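Local coordinates for motility protein B (Helicobacter pylori, PDB 3S0Y) that probably forms, with MotA, the stator of the flagellar motor and may fasten the torque-generating machinery to the cell wall, at residues Q28-K33 against V44-D49. Numbering follows the deposited sequence.
Sequences QNTETK and VLEQID
Thr32 and Leu45 form a hydrogen-bonded antiparallel pair, bonded both ways: Leu45 N to Thr32 O at 2.9 Å and Thr32 N to Leu45 O at 3.0 Å. A third backbone bond, from Gln47 N to Thr30 O (2.9 Å), carries the ladder past the start of strand 31-36. Leu45 O also accepts from a water (3.0 Å), so two donors grip it; the same water reaches Thr32 OG1 weakly. CA-H...O contacts fill in between, with Glu46 CA 3.3 Å from Thr30 O. Before the strand, Asn29 closes an Asx turn: its OD1 accepts from Glu31 N, which comes from above the carbonyl plane.

Thr32 and Leu45 rise alongside each other from one face of the ribbon, Thr32 OG1 4.0 Å from Leu45 CB. On the other, Glu31 and Glu46 cross at a slant, their CG atoms 3.9 Å apart. Glu46 runs fully extended, CG anti to the backbone N (chi1 -177°), which carries its carboxylate out beside that of Glu31; the planes stand 82° apart, and Glu31 OE2 comes within 3.9 Å of Glu46 OE1. Lys55 of strand 51-56 forms a salt bridge with Glu46 OE1 and a weak, long ion pair with Glu31 OE2.

The backbone ladder thus adds 31-36 to strand 43-48 as an outermost strand of this chain's mixed sheet, while Asn29 O is hydrogen-bonded to Ser180 OG of the second subunit. Lys55, bridged to Glu46 and only weakly paired with Glu31, probably offsets part of the repulsion between the two carboxylates.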
loop_
_atom_site.group_PDB
_atom_site.type_symbol
_atom_site.label_atom_id
_atom_site.label_comp_id
_atom_site.label_asym_id
_atom_site.label_seq_id
_atom_site.Cartn_x
_atom_site.Cartn_y
_atom_site.Cartn_z
ATOM N N GLN A 28 23.462 6.440 0.844
ATOM C CA GLN A 28 22.480 7.368 0.289
ATOM C C GLN A 28 21.273 7.451 1.206
ATOM O O GLN A 28 20.877 6.445 1.814
ATOM C CB GLN A 28 22.022 6.916 -1.088
ATOM N N ASN A 29 20.698 8.648 1.301
ATOM C CA ASN A 29 19.561 8.894 2.187
ATOM C C ASN A 29 18.347 9.410 1.414
ATOM O O ASN A 29 18.305 10.561 0.983
ATOM C CB ASN A 29 19.928 9.886 3.279
ATOM C CG ASN A 29 18.728 10.306 4.088
ATOM O OD1 ASN A 29 17.876 9.476 4.427
ATOM N ND2 ASN A 29 18.636 11.601 4.391
ATOM N N THR A 30 17.343 8.553 1.290
ATOM C CA THR A 30 16.191 8.839 0.457
ATOM C C THR A 30 15.002 9.361 1.264
ATOM O O THR A 30 13.868 9.357 0.767
ATOM C CB THR A 30 15.792 7.587 -0.275
ATOM O OG1 THR A 30 15.549 6.558 0.688
ATOM C CG2 THR A 30 16.915 7.152 -1.205
ATOM N N GLU A 31 15.269 9.799 2.497
ATOM C CA GLU A 31 14.266 10.414 3.361
ATOM C C GLU A 31 14.695 11.808 3.745
ATOM O O GLU A 31 15.890 12.091 3.919
ATOM C CB GLU A 31 14.067 9.619 4.649
ATOM C CG GLU A 31 13.433 8.267 4.475
ATOM C CD GLU A 31 12.781 7.760 5.764
ATOM O OE1 GLU A 31 13.341 7.984 6.859
ATOM O OE2 GLU A 31 11.702 7.146 5.685
ATOM N N THR A 32 13.709 12.677 3.878
ATOM C CA THR A 32 13.924 14.005 4.386
ATOM C C THR A 32 12.811 14.338 5.352
ATOM O O THR A 32 11.680 13.865 5.202
ATOM C CB THR A 32 13.975 15.042 3.257
ATOM O OG1 THR A 32 12.880 14.845 2.357
ATOM C CG2 THR A 32 15.286 14.916 2.501
ATOM N N LYS A 33 13.150 15.132 6.360
ATOM C CA LYS A 33 12.175 15.583 7.333
ATOM C C LYS A 33 11.234 16.539 6.607
ATOM O O LYS A 33 11.670 17.370 5.817
ATOM C CB LYS A 33 12.874 16.242 8.532
ATOM C CG LYS A 33 13.789 15.281 9.302
ATOM C CD LYS A 33 14.591 15.990 10.397
ATOM C CE LYS A 33 15.627 15.059 11.017
ATOM N NZ LYS A 33 16.591 15.790 11.902
ATOM N N VAL A 44 7.978 12.660 7.466
ATOM C CA VAL A 44 9.060 12.499 6.504
ATOM C C VAL A 44 8.524 12.254 5.094
ATOM O O VAL A 44 7.424 11.735 4.910
ATOM C CB VAL A 44 10.059 11.372 6.881
ATOM C CG1 VAL A 44 10.799 11.713 8.167
ATOM C CG2 VAL A 44 9.362 10.034 7.020
ATOM N N LEU A 45 9.310 12.681 4.111
ATOM C CA LEU A 45 9.044 12.428 2.709
ATOM C C LEU A 45 10.106 11.451 2.221
ATOM O O LEU A 45 11.291 11.730 2.350
ATOM C CB LEU A 45 9.108 13.714 1.898
ATOM C CG LEU A 45 8.939 13.578 0.381
ATOM C CD1 LEU A 45 7.543 13.136 0.064
ATOM C CD2 LEU A 45 9.327 14.901 -0.348
ATOM N N GLU A 46 9.683 10.303 1.725
ATOM C CA GLU A 46 10.606 9.289 1.229
ATOM C C GLU A 46 10.438 9.109 -0.267
ATOM O O GLU A 46 9.301 9.038 -0.765
ATOM C CB GLU A 46 10.361 7.944 1.914
ATOM C CG GLU A 46 11.357 6.839 1.474
ATOM C CD GLU A 46 11.120 5.463 2.106
ATOM O OE1 GLU A 46 10.049 5.243 2.703
ATOM O OE2 GLU A 46 12.021 4.586 1.978
ATOM N N GLN A 47 11.559 8.972 -0.979
ATOM C CA GLN A 47 11.506 8.639 -2.411
ATOM C C GLN A 47 11.883 7.189 -2.589
ATOM O O GLN A 47 12.906 6.747 -2.066
ATOM C CB GLN A 47 12.473 9.481 -3.257
ATOM C CG GLN A 47 12.261 9.288 -4.795
ATOM C CD GLN A 47 13.050 10.244 -5.670
ATOM O OE1 GLN A 47 14.138 10.669 -5.321
ATOM N NE2 GLN A 47 12.499 10.552 -6.851
ATOM N N ILE A 48 11.050 6.457 -3.330
ATOM C CA ILE A 48 11.416 5.135 -3.818
ATOM C C ILE A 48 11.351 5.194 -5.338
ATOM O O ILE A 48 10.982 6.220 -5.910
ATOM C CB ILE A 48 10.569 3.992 -3.195
ATOM C CG1 ILE A 48 9.080 4.102 -3.564
ATOM C CG2 ILE A 48 10.759 3.962 -1.668
ATOM C CD1 ILE A 48 8.238 2.948 -3.015
ATOM N N ASP A 49 11.789 4.144 -6.010
ATOM C CA ASP A 49 11.975 4.263 -7.437
ATOM C C ASP A 49 10.656 4.275 -8.196
ATOM O O ASP A 49 10.627 4.737 -9.335
ATOM C CB ASP A 49 12.928 3.191 -7.952
ATOM C CG ASP A 49 14.361 3.351 -7.373
ATOM O OD1 ASP A 49 14.660 4.348 -6.665
ATOM O OD2 ASP A 49 15.182 2.470 -7.637
HETATM O O HOH W 1 12.855 12.510 -0.056
#